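Local structure of adenylate cyclase-like protein (Chlamydia trachomatis, 4QO6) at residues S45-K48 with S49-L52. The protein is a structural protein of the inner membrane ring of the type III secretion system, represented here by part of its periplasmic region. Residues are numbered along the deposited sequence; the frame is centred on the assembly and turned at random.
Sequences SIDK and SELL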
loop_
_atom_site.group_PDB
_atom_site.type_symbol
_atom_site.label_atom_id
_atom_site.label_comp_id
_atom_site.label_asym_id
_atom_site.label_seq_id
_atom_site.Cartn_x
_atom_site.Cartn_y
_atom_site.Cartn_z
ATOM N N SER A 45 21.169 6.718 2.688
ATOM C CA SER A 45 22.572 6.978 2.932
ATOM C C SER A 45 23.048 8.402 2.491
ATOM O O SER A 45 24.055 8.880 2.989
ATOM C CB SER A 45 23.416 5.957 2.251
ATOM O OG SER A 45 23.049 5.884 0.887
ATOM N N ILE A 46 22.371 9.059 1.566
ATOM C CA ILE A 46 22.744 10.472 1.203
ATOM C C ILE A 46 22.399 11.368 2.382
ATOM O O ILE A 46 23.299 11.989 2.934
ATOM C CB ILE A 46 22.109 10.943 -0.109
ATOM C CG1 ILE A 46 22.569 10.025 -1.236
ATOM C CG2 ILE A 46 22.442 12.424 -0.430
ATOM C CD1 ILE A 46 21.805 10.223 -2.523
ATOM N N ASP A 47 21.152 11.341 2.874
ATOM C CA ASP A 47 20.846 12.050 4.089
ATOM C C ASP A 47 21.768 11.691 5.272
ATOM O O ASP A 47 22.127 12.545 6.076
ATOM C CB ASP A 47 19.364 11.904 4.470
ATOM C CG ASP A 47 18.419 12.411 3.373
ATOM O OD1 ASP A 47 18.866 13.067 2.389
ATOM O OD2 ASP A 47 17.195 12.193 3.484
ATOM N N LYS A 48 22.172 10.424 5.400
ATOM C CA LYS A 48 22.995 10.031 6.500
ATOM C C LYS A 48 24.349 10.746 6.423
ATOM O O LYS A 48 24.891 11.200 7.424
ATOM C CB LYS A 48 23.179 8.542 6.450
ATOM C CG LYS A 48 23.847 7.911 7.665
ATOM C CD LYS A 48 23.447 6.426 7.602
ATOM C CE LYS A 48 23.769 5.647 8.833
ATOM N NZ LYS A 48 25.210 5.782 9.076
ATOM N N SER A 49 24.920 10.812 5.230
ATOM C CA SER A 49 26.202 11.485 5.075
ATOM C C SER A 49 26.094 12.998 5.380
ATOM O O SER A 49 26.995 13.552 5.976
ATOM C CB SER A 49 26.773 11.261 3.664
ATOM O OG SER A 49 27.189 9.894 3.531
ATOM N N GLU A 50 24.999 13.631 4.984
ATOM C CA GLU A 50 24.766 15.028 5.331
ATOM C C GLU A 50 24.739 15.193 6.855
ATOM O O GLU A 50 25.389 16.103 7.392
ATOM C CB GLU A 50 23.453 15.571 4.768
ATOM C CG GLU A 50 23.480 16.209 3.378
ATOM C CD GLU A 50 22.058 16.347 2.811
ATOM O OE1 GLU A 50 21.132 16.668 3.601
ATOM O OE2 GLU A 50 21.829 16.125 1.604
ATOM N N LEU A 51 24.006 14.303 7.536
ATOM C CA LEU A 51 23.881 14.398 8.984
ATOM C C LEU A 51 25.228 14.284 9.645
ATOM O O LEU A 51 25.596 15.152 10.423
ATOM C CB LEU A 51 22.907 13.366 9.534
ATOM C CG LEU A 51 22.868 13.103 11.026
ATOM C CD1 LEU A 51 22.546 14.352 11.862
ATOM C CD2 LEU A 51 21.889 11.947 11.279
ATOM N N LEU A 52 25.956 13.221 9.317
ATOM C CA LEU A 52 27.250 12.965 9.954
ATOM C C LEU A 52 28.299 14.054 9.732
ATOM O O LEU A 52 29.112 14.313 10.592
ATOM C CB LEU A 52 27.874 11.658 9.510
ATOM C CG LEU A 52 27.023 10.432 9.774
ATOM C CD1 LEU A 52 27.599 9.303 8.923
ATOM C CD2 LEU A 52 26.960 10.079 11.254
#
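One face of the E50 carboxylate looks toward D47 OD1 and I46 CG2, each 4.3 Å from E50 OE2. Two like charges so close would be expected to repel, but R43, in a salt bridge with D47, probably offsets much of this. An acid suits the first turn of a helix, where the backbone N-H groups point back toward the N-terminus and the dipole's positive end would probably favour a negative charge. On another side of the helix, with CG opposite the backbone N (chi1 -171°), the methylene chain of K48 passes at an angle across L52, K48 CG 4.2 Å from L52 CD1. Lysine suits both neighbours: methylenes for L52, the amine for a salt bridge with D66. L52 CG rests 3.3 Å from K48 O, the carbonyl that receives L52 N at 3.0 Å. S49 N bonds to S45 O; S49 OG, beside its own backbone N (chi1 -71°), lies 3.3 Å from S45 O, at most a weak hydrogen bond, since its proton has another acceptor within reach. L51, buried, meets V42 and V68, where a branched hydrocarbon fits. These i to i+4 bonds belong to an amphipathic helix, the crossover of the beta-alpha-beta unit 41-42, 45-56, 63-70 in the PD1 domain of the BON clan.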